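Local atomic coordinates of thiol peroxidase (PDB entry 1Y25), a protein that probably reduces hydrogen peroxide and organic hydroperoxides to water and alcohols with electrons from thioredoxin, protecting the cell against oxidative stress. Residues A[46-51]-A[158-163]; A[66-71]-A[98-103]; A[128-133]-A[152-157]. The protein carries 1 engineered substitution. All coordinates share one frame; numbering follows the deposited sequence.

Contact 1: residues A[46-51]-A[158-163]; sequences SVLLNI and AALAAL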
loop_
_atom_site.group_PDB
_atom_site.type_symbol
_atom_site.label_atom_id
_atom_site.label_comp_id
_atom_site.label_asym_id
_atom_site.label_seq_id
_atom_site.Cartn_x
_atom_site.Cartn_y
_atom_site.Cartn_z
ATOM N N SER A 46 -13.256 -9.442 -4.535
ATOM C CA SER A 46 -12.299 -8.671 -5.303
ATOM C C SER A 46 -13.029 -7.481 -5.958
ATOM O O SER A 46 -14.126 -7.625 -6.409
ATOM C CB SER A 46 -11.676 -9.519 -6.408
ATOM O OG SER A 46 -10.878 -10.551 -5.894
ATOM N N VAL A 47 -12.399 -6.320 -6.026
ATOM C CA VAL A 47 -12.974 -5.237 -6.842
ATOM C C VAL A 47 -11.877 -4.637 -7.730
ATOM O O VAL A 47 -10.756 -4.489 -7.304
ATOM C CB VAL A 47 -13.682 -4.156 -5.966
ATOM C CG1 VAL A 47 -12.707 -3.550 -4.848
ATOM C CG2 VAL A 47 -14.308 -3.092 -6.857
ATOM N N LEU A 48 -12.234 -4.329 -8.970
ATOM C CA LEU A 48 -11.341 -3.715 -9.907
ATOM C C LEU A 48 -11.747 -2.265 -10.103
ATOM O O LEU A 48 -12.921 -1.956 -10.452
ATOM C CB LEU A 48 -11.339 -4.475 -11.218
ATOM C CG LEU A 48 -10.492 -3.937 -12.386
ATOM C CD1 LEU A 48 -10.204 -5.115 -13.333
ATOM C CD2 LEU A 48 -11.144 -2.817 -13.126
ATOM N N LEU A 49 -10.768 -1.393 -9.840
ATOM C CA LEU A 49 -10.867 0.061 -10.019
ATOM C C LEU A 49 -10.254 0.363 -11.351
ATOM O O LEU A 49 -9.030 0.165 -11.550
ATOM C CB LEU A 49 -10.050 0.831 -8.928
ATOM C CG LEU A 49 -10.252 0.453 -7.447
ATOM C CD1 LEU A 49 -9.391 1.365 -6.584
ATOM C CD2 LEU A 49 -11.734 0.380 -7.046
ATOM N N ASN A 50 -11.150 0.759 -12.243
ATOM C CA ASN A 50 -10.846 1.338 -13.541
ATOM C C ASN A 50 -10.829 2.861 -13.416
ATOM O O ASN A 50 -11.836 3.497 -13.469
ATOM C CB ASN A 50 -11.898 0.866 -14.597
ATOM C CG ASN A 50 -11.564 1.325 -16.013
ATOM O OD1 ASN A 50 -10.398 1.391 -16.374
ATOM N ND2 ASN A 50 -12.591 1.643 -16.827
ATOM N N ILE A 51 -9.630 3.419 -13.311
ATOM C CA ILE A 51 -9.407 4.826 -12.973
ATOM C C ILE A 51 -8.979 5.557 -14.245
ATOM O O ILE A 51 -8.066 5.079 -14.994
ATOM C CB ILE A 51 -8.305 4.965 -11.879
ATOM C CG1 ILE A 51 -8.551 4.061 -10.658
ATOM C CG2 ILE A 51 -8.062 6.445 -11.492
ATOM C CD1 ILE A 51 -7.265 3.713 -9.876
ATOM N N ALA A 158 -4.660 -8.661 -17.992
ATOM C CA ALA A 158 -3.840 -8.800 -16.791
ATOM C C ALA A 158 -4.604 -8.316 -15.561
ATOM O O ALA A 158 -4.597 -8.959 -14.517
ATOM C CB ALA A 158 -2.542 -8.062 -16.955
ATOM N N ALA A 159 -5.343 -7.228 -15.714
ATOM C CA ALA A 159 -6.247 -6.769 -14.656
ATOM C C ALA A 159 -7.306 -7.816 -14.377
ATOM O O ALA A 159 -7.560 -8.181 -13.218
ATOM C CB ALA A 159 -6.862 -5.487 -15.043
ATOM N N LEU A 160 -7.940 -8.338 -15.431
ATOM C CA LEU A 160 -8.992 -9.365 -15.221
ATOM C C LEU A 160 -8.462 -10.682 -14.682
ATOM O O LEU A 160 -9.173 -11.318 -13.929
ATOM C CB LEU A 160 -9.812 -9.580 -16.515
ATOM C CG LEU A 160 -10.627 -8.352 -16.934
ATOM C CD1 LEU A 160 -11.256 -8.547 -18.299
ATOM C CD2 LEU A 160 -11.731 -8.082 -15.867
ATOM N N ALA A 161 -7.210 -11.058 -14.995
ATOM C CA ALA A 161 -6.653 -12.271 -14.408
ATOM C C ALA A 161 -6.441 -12.108 -12.881
ATOM O O ALA A 161 -6.755 -13.012 -12.086
ATOM C CB ALA A 161 -5.365 -12.751 -15.141
ATOM N N ALA A 162 -6.009 -10.932 -12.461
ATOM C CA ALA A 162 -5.869 -10.648 -11.039
ATOM C C ALA A 162 -7.241 -10.633 -10.333
ATOM O O ALA A 162 -7.368 -11.010 -9.204
ATOM C CB ALA A 162 -5.122 -9.312 -10.857
ATOM N N LEU A 163 -8.258 -10.149 -11.012
ATOM C CA LEU A 163 -9.613 -10.001 -10.463
ATOM C C LEU A 163 -10.245 -11.357 -10.251
ATOM O O LEU A 163 -10.857 -11.607 -9.199
ATOM C CB LEU A 163 -10.478 -9.144 -11.398
ATOM C CG LEU A 163 -11.901 -8.860 -10.972
ATOM C CD1 LEU A 163 -11.931 -7.968 -9.783
ATOM C CD2 LEU A 163 -12.644 -8.259 -12.115
HETATM O O HOH W 1 -8.267 -10.557 -6.398
#
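In the thioredoxin fold of this peroxiredoxin, the central strand 47-51 is covered on one face by the C-terminal helix 156-163, and Leu48 and Leu163 carry that cover. Strand and helix run nearly antiparallel: the axes of 47-51 and 158-163 make 156° and approach to 8.9 Å, a spacing that side chains must fill. Leu163 reaches across with CD1, which sits 3.8 Å from Leu48 CB and also touches the strand backbone, 3.7 Å from Leu48 N. Leu163 CG lies anti to the backbone N (chi1 -179°), a setting that carries the isobutyl end off the helix and over the start of the strand.

Leu48 answers with CD1, which rests 3.8 Å from Ala159 CB, one turn earlier on the helix; Leu160 CD2 lies 4.2 Å from Leu48 CD1. The small Ala159 thus lets the leucine end come close to the helix surface. Strand 47-51 lies between 78-82 and 131-135 in the mixed sheet, and Phe67 of helix 58-74 also packs on Leu48, joining both helices over this residue.

Polar contact is confined to the edge. A water lies 2.7 Å from Ser46 OG and donates to Ala162 O at 3.0 Å, bridging the residue before the strand to the last turn of the helix, while Ser46 CB packs against Leu163 CD1 at 3.7 Å.

Contact 2: residues A[66-71]-A[98-103]; sequences TFDERA and TENVMP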
loop_
_atom_site.group_PDB
_atom_site.type_symbol
_atom_site.label_atom_id
_atom_site.label_comp_id
_atom_site.label_asym_id
_atom_site.label_seq_id
_atom_site.Cartn_x
_atom_site.Cartn_y
_atom_site.Cartn_z
ATOM N N THR A 66 -15.336 -1.803 -22.610
ATOM C CA THR A 66 -14.633 -3.098 -22.660
ATOM C C THR A 66 -14.751 -3.837 -21.323
ATOM O O THR A 66 -14.963 -5.045 -21.295
ATOM C CB THR A 66 -13.157 -2.882 -23.025
ATOM O OG1 THR A 66 -13.064 -2.222 -24.311
ATOM C CG2 THR A 66 -12.376 -4.199 -23.024
ATOM N N PHE A 67 -14.552 -3.141 -20.206
ATOM C CA PHE A 67 -14.809 -3.771 -18.878
ATOM C C PHE A 67 -16.270 -4.204 -18.653
ATOM O O PHE A 67 -16.527 -5.266 -18.114
ATOM C CB PHE A 67 -14.311 -2.891 -17.759
ATOM C CG PHE A 67 -12.797 -2.974 -17.534
ATOM C CD1 PHE A 67 -12.174 -4.186 -17.187
ATOM C CD2 PHE A 67 -12.015 -1.836 -17.611
ATOM C CE1 PHE A 67 -10.775 -4.248 -16.951
ATOM C CE2 PHE A 67 -10.630 -1.868 -17.373
ATOM C CZ PHE A 67 -10.025 -3.056 -17.047
ATOM N N ASP A 68 -17.216 -3.436 -19.151
ATOM C CA ASP A 68 -18.606 -3.789 -19.034
ATOM C C ASP A 68 -18.901 -5.106 -19.688
ATOM O O ASP A 68 -19.575 -5.956 -19.101
ATOM C CB ASP A 68 -19.496 -2.729 -19.671
ATOM C CG ASP A 68 -20.956 -2.924 -19.314
ATOM O OD1 ASP A 68 -21.229 -2.745 -18.109
ATOM O OD2 ASP A 68 -21.800 -3.232 -20.203
ATOM N N GLU A 69 -18.438 -5.232 -20.918
ATOM C CA GLU A 69 -18.608 -6.401 -21.725
ATOM C C GLU A 69 -18.012 -7.650 -21.010
ATOM O O GLU A 69 -18.661 -8.660 -20.869
ATOM C CB GLU A 69 -18.004 -6.062 -23.091
ATOM C CG GLU A 69 -17.969 -7.175 -24.122
ATOM C CD GLU A 69 -16.576 -7.904 -24.176
ATOM O OE1 GLU A 69 -15.498 -7.238 -23.872
ATOM O OE2 GLU A 69 -16.575 -9.126 -24.522
ATOM N N ARG A 70 -16.816 -7.533 -20.456
ATOM C CA ARG A 70 -16.157 -8.600 -19.753
ATOM C C ARG A 70 -16.728 -8.927 -18.370
ATOM O O ARG A 70 -16.867 -10.093 -18.034
ATOM C CB ARG A 70 -14.669 -8.279 -19.625
ATOM C CG ARG A 70 -13.998 -8.012 -20.957
ATOM C CD ARG A 70 -13.836 -9.294 -21.800
ATOM N NE ARG A 70 -12.524 -9.851 -21.500
ATOM C CZ ARG A 70 -12.295 -10.997 -20.883
ATOM N NH1 ARG A 70 -13.309 -11.800 -20.536
ATOM N NH2 ARG A 70 -11.028 -11.348 -20.621
ATOM N N ALA A 71 -17.056 -7.920 -17.575
ATOM C CA ALA A 71 -17.496 -8.124 -16.189
ATOM C C ALA A 71 -18.886 -8.721 -16.209
ATOM O O ALA A 71 -19.303 -9.367 -15.231
ATOM C CB ALA A 71 -17.535 -6.803 -15.421
ATOM N N THR A 98 -24.360 0.458 -20.551
ATOM C CA THR A 98 -23.315 -0.184 -19.778
ATOM C C THR A 98 -23.767 -0.248 -18.349
ATOM O O THR A 98 -23.362 0.591 -17.537
ATOM C CB THR A 98 -21.903 0.556 -19.828
ATOM O OG1 THR A 98 -22.065 1.929 -19.569
ATOM C CG2 THR A 98 -21.232 0.478 -21.258
ATOM N N GLU A 99 -24.582 -1.283 -18.095
ATOM C CA GLU A 99 -25.221 -1.549 -16.784
ATOM C C GLU A 99 -24.444 -2.414 -15.736
ATOM O O GLU A 99 -24.919 -2.547 -14.562
ATOM C CB GLU A 99 -26.523 -2.321 -17.019
ATOM C CG GLU A 99 -27.790 -1.464 -17.287
ATOM C CD GLU A 99 -29.038 -2.350 -17.203
ATOM O OE1 GLU A 99 -28.837 -3.575 -16.930
ATOM O OE2 GLU A 99 -30.183 -1.852 -17.430
ATOM N N ASN A 100 -23.339 -3.049 -16.170
ATOM C CA ASN A 100 -22.512 -3.902 -15.333
ATOM C C ASN A 100 -21.369 -3.226 -14.583
ATOM O O ASN A 100 -20.859 -3.781 -13.645
ATOM C CB ASN A 100 -21.986 -5.039 -16.167
ATOM C CG ASN A 100 -23.141 -5.848 -16.771
ATOM O OD1 ASN A 100 -23.218 -7.023 -16.540
ATOM N ND2 ASN A 100 -24.087 -5.177 -17.455
ATOM N N VAL A 101 -20.970 -2.047 -15.002
ATOM C CA VAL A 101 -19.988 -1.266 -14.274
ATOM C C VAL A 101 -20.739 -0.385 -13.303
ATOM O O VAL A 101 -21.938 -0.144 -13.461
ATOM C CB VAL A 101 -19.076 -0.450 -15.217
ATOM C CG1 VAL A 101 -18.119 -1.419 -15.994
ATOM C CG2 VAL A 101 -19.938 0.472 -16.173
ATOM N N MET A 102 -20.062 -0.054 -12.209
ATOM C CA MET A 102 -20.524 0.892 -11.212
ATOM C C MET A 102 -19.677 2.132 -11.354
ATOM O O MET A 102 -18.468 2.111 -11.071
ATOM C CB MET A 102 -20.420 0.335 -9.816
ATOM C CG MET A 102 -21.028 1.189 -8.690
ATOM S SD MET A 102 -20.610 0.554 -7.042
ATOM C CE MET A 102 -21.855 -0.736 -6.741
ATOM N N PRO A 103 -20.314 3.245 -11.778
ATOM C CA PRO A 103 -19.537 4.486 -11.762
ATOM C C PRO A 103 -19.403 5.103 -10.329
ATOM O O PRO A 103 -20.247 4.910 -9.464
ATOM C CB PRO A 103 -20.301 5.387 -12.723
ATOM C CG PRO A 103 -21.730 4.872 -12.708
ATOM C CD PRO A 103 -21.709 3.459 -12.207
#
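Asp68 and Asn100 bring helix 58-74 and the turn leading into strand 101-105 to their nearest backbone approach, with CA atoms 5.4 Å apart. The aspartate, whose CG is anti to its own backbone N (chi1 -168°), reaches out from the helix and sets its carboxylate against the backbone of the turn. OD1 accepts from two successive amides. Asn100 N donates to Asp68 OD1 at 2.9 Å through the syn lone pair, although the N-H...O angle of 134° is well short of straight; Val101 N adds a weak bond to the same Asp68 OD1 at 3.2 Å and 126°.

The rest of the carboxylate lies against carbon. Thr98 crosses the aspartate obliquely, its CB 3.6 Å from Asp68 CG, and Asp68 OD2 is 3.4 Å from Thr98 CA. The Asn100 side chain crosses at about a right angle, its amide plane nearly perpendicular to the carboxylate, and its CB is the part that approaches OD1. Nearer the sheet the contact becomes apolar: Val101 CG1 faces the helix backbone and comes to 4.4 Å from Phe67 CB, while Val101 also packs on Val64 and on Cys80 of the adjoining strand 78-82.

Helix 58-74, which carries Ser60, an engineered residue at the predicted active-site position, is therefore joined to an outermost strand of the thioredoxin-fold sheet. The Asn100 amide, with weaker help from that of Val101, ties the turn to the helix, and the N-H dipoles would be expected to stabilise the negative charge of Asp68.

Contact 3: residues A[128-133]-A[152-157]; sequences LARAIV and QEPNYE. With ACT (acetate ion), chain C.
Arg130, just before strand 131-135, and Ile132 within it both point toward Pro154 and cross it at about a right angle, so that the proline ring is packed where the loop passes over the thioredoxin-fold sheet into helix 156-163. The two contacts use different ring atoms. Ile132 CG1 meets Pro154 CB at 3.8 Å, and Ile132 CD1 is 3.9 Å from Pro154 CB; Arg130 CD touches Pro154 CD at 4.0 Å.

The arginine chain bends about its CG-CD bond (chi3 -47°) and turns its guanidinium toward the predicted peroxidatic position, where NH1 is hydrogen-bonded to OG of the engineered Ser60. Arg130 NE lies 2.9 Å from Gln152 O, which stands obliquely to the guanidinium plane. NH2 also donates to Ile150 O, fixing the group from several directions. Asn155 caps helix 156-163 by accepting from Ala158 N. The acetate, probably from the crystallisation liquor, is also held by Thr57 OG1, Ser60 OG and Val59 N. It meets the guanidinium at its edge, near the plane, where Arg130 NH2 donates to acetate O at 2.8 Å with an N-H...O angle of 145°.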
loop_
_atom_site.group_PDB
_atom_site.type_symbol
_atom_site.label_atom_id
_atom_site.label_comp_id
_atom_site.label_asym_id
_atom_site.label_seq_id
_atom_site.Cartn_x
_atom_site.Cartn_y
_atom_site.Cartn_z
ATOM N N LEU A 128 -7.684 12.362 -12.926
ATOM C CA LEU A 128 -6.985 11.155 -12.507
ATOM C C LEU A 128 -6.329 10.578 -13.747
ATOM O O LEU A 128 -6.940 10.537 -14.825
ATOM C CB LEU A 128 -7.884 10.139 -11.796
ATOM C CG LEU A 128 -8.841 10.672 -10.712
ATOM C CD1 LEU A 128 -9.652 9.532 -10.130
ATOM C CD2 LEU A 128 -8.187 11.414 -9.559
ATOM N N ALA A 129 -5.046 10.233 -13.613
ATOM C CA ALA A 129 -4.347 9.530 -14.658
ATOM C C ALA A 129 -5.004 8.102 -14.909
ATOM O O ALA A 129 -5.692 7.564 -14.055
ATOM C CB ALA A 129 -2.931 9.345 -14.214
ATOM N N ARG A 130 -4.680 7.468 -16.033
ATOM C CA ARG A 130 -5.250 6.152 -16.359
ATOM C C ARG A 130 -4.505 5.095 -15.551
ATOM O O ARG A 130 -3.278 5.012 -15.593
ATOM C CB ARG A 130 -5.153 5.873 -17.822
ATOM C CG ARG A 130 -6.018 4.792 -18.265
ATOM C CD ARG A 130 -5.955 4.586 -19.742
ATOM N NE ARG A 130 -6.064 5.779 -20.552
ATOM C CZ ARG A 130 -7.138 6.563 -20.635
ATOM N NH1 ARG A 130 -8.233 6.309 -19.950
ATOM N NH2 ARG A 130 -7.096 7.649 -21.347
ATOM N N ALA A 131 -5.242 4.376 -14.724
ATOM C CA ALA A 131 -4.661 3.341 -13.893
ATOM C C ALA A 131 -5.713 2.245 -13.584
ATOM O O ALA A 131 -6.899 2.482 -13.677
ATOM C CB ALA A 131 -4.119 3.982 -12.564
ATOM N N ILE A 132 -5.215 1.064 -13.170
ATOM C CA ILE A 132 -6.000 -0.037 -12.697
ATOM C C ILE A 132 -5.423 -0.378 -11.333
ATOM O O ILE A 132 -4.169 -0.439 -11.164
ATOM C CB ILE A 132 -5.938 -1.332 -13.637
ATOM C CG1 ILE A 132 -6.347 -1.051 -15.067
ATOM C CG2 ILE A 132 -6.783 -2.451 -13.105
ATOM C CD1 ILE A 132 -7.723 -0.466 -15.267
ATOM N N VAL A 133 -6.336 -0.600 -10.393
ATOM C CA VAL A 133 -6.054 -1.226 -9.108
ATOM C C VAL A 133 -7.065 -2.337 -8.875
ATOM O O VAL A 133 -8.257 -2.079 -8.846
ATOM C CB VAL A 133 -6.078 -0.208 -7.843
ATOM C CG1 VAL A 133 -5.731 -0.955 -6.601
ATOM C CG2 VAL A 133 -5.074 0.983 -7.991
ATOM N N GLN A 152 -3.160 5.602 -24.234
ATOM C CA GLN A 152 -3.127 4.151 -24.361
ATOM C C GLN A 152 -4.209 3.542 -23.428
ATOM O O GLN A 152 -4.579 4.085 -22.378
ATOM C CB GLN A 152 -1.741 3.693 -23.882
ATOM C CG GLN A 152 -1.333 2.193 -23.990
ATOM C CD GLN A 152 0.043 1.898 -23.338
ATOM O OE1 GLN A 152 0.201 0.970 -22.436
ATOM N NE2 GLN A 152 1.043 2.678 -23.773
ATOM N N GLU A 153 -4.732 2.403 -23.834
ATOM C CA GLU A 153 -5.723 1.691 -23.085
ATOM C C GLU A 153 -5.057 0.853 -22.030
ATOM O O GLU A 153 -3.888 0.448 -22.144
ATOM C CB GLU A 153 -6.583 0.821 -24.009
ATOM C CG GLU A 153 -7.573 1.524 -24.926
ATOM C CD GLU A 153 -8.351 0.467 -25.732
ATOM O OE1 GLU A 153 -8.825 -0.502 -25.188
ATOM O OE2 GLU A 153 -8.534 0.606 -26.921
ATOM N N PRO A 154 -5.809 0.544 -20.972
ATOM C CA PRO A 154 -5.235 -0.317 -19.988
ATOM C C PRO A 154 -5.161 -1.790 -20.439
ATOM O O PRO A 154 -5.766 -2.238 -21.439
ATOM C CB PRO A 154 -6.150 -0.157 -18.780
ATOM C CG PRO A 154 -7.439 0.304 -19.342
ATOM C CD PRO A 154 -7.192 0.923 -20.674
ATOM N N ASN A 155 -4.348 -2.522 -19.707
ATOM C CA ASN A 155 -4.220 -3.933 -19.931
ATOM C C ASN A 155 -5.408 -4.649 -19.267
ATOM O O ASN A 155 -5.370 -4.998 -18.054
ATOM C CB ASN A 155 -2.845 -4.426 -19.370
ATOM C CG ASN A 155 -2.509 -5.832 -19.782
ATOM O OD1 ASN A 155 -3.379 -6.687 -20.018
ATOM N ND2 ASN A 155 -1.251 -6.092 -19.849
ATOM N N TYR A 156 -6.462 -4.863 -20.034
ATOM C CA TYR A 156 -7.657 -5.559 -19.505
ATOM C C TYR A 156 -7.318 -6.991 -19.007
ATOM O O TYR A 156 -7.703 -7.394 -17.912
ATOM C CB TYR A 156 -8.796 -5.634 -20.558
ATOM C CG TYR A 156 -9.112 -4.289 -21.192
ATOM C CD1 TYR A 156 -8.659 -4.002 -22.457
ATOM C CD2 TYR A 156 -9.866 -3.274 -20.492
ATOM C CE1 TYR A 156 -8.892 -2.687 -23.039
ATOM C CE2 TYR A 156 -10.163 -2.061 -21.118
ATOM C CZ TYR A 156 -9.610 -1.761 -22.359
ATOM O OH TYR A 156 -9.840 -0.574 -22.989
ATOM N N GLU A 157 -6.625 -7.743 -19.829
ATOM C CA GLU A 157 -6.452 -9.158 -19.545
ATOM C C GLU A 157 -5.768 -9.403 -18.222
ATOM O O GLU A 157 -6.212 -10.286 -17.464
ATOM C CB GLU A 157 -5.673 -9.883 -20.649
ATOM C CG GLU A 157 -6.342 -9.864 -22.046
ATOM C CD GLU A 157 -7.696 -10.618 -22.142
ATOM O OE1 GLU A 157 -8.167 -11.279 -21.168
ATOM O OE2 GLU A 157 -8.278 -10.559 -23.246
HETATM C C ACT C . -8.666 9.817 -23.354
HETATM O O ACT C . -9.241 8.963 -22.587
HETATM O OXT ACT C . -8.945 9.633 -24.571
HETATM C CH3 ACT C . -7.803 10.981 -22.917
#

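How the contacts relate
Contacts 1 and 3 are buried and use the same elements: helix 156-163, with the loop leading into it, packs on the neighbouring strands 47-51 and 131-135, joined by a probable hydrogen bond from Leu49 N to Val133 O, 2.8 Å. Contact 2 is partly buried, at the outermost strand 101-105, and depends on a carboxylate and backbone amides. Contact 1 is mainly aliphatic, whereas contact 3 changes from aliphatic packing to polar chemistry beside the predicted active site. Phe67 of contact 2 joins all three, packing on Leu48 and Ile132 and meeting Tyr156 edge-to-face; nearby, the Arg70–Glu157 salt bridge ties helix 58-74 to helix 156-163.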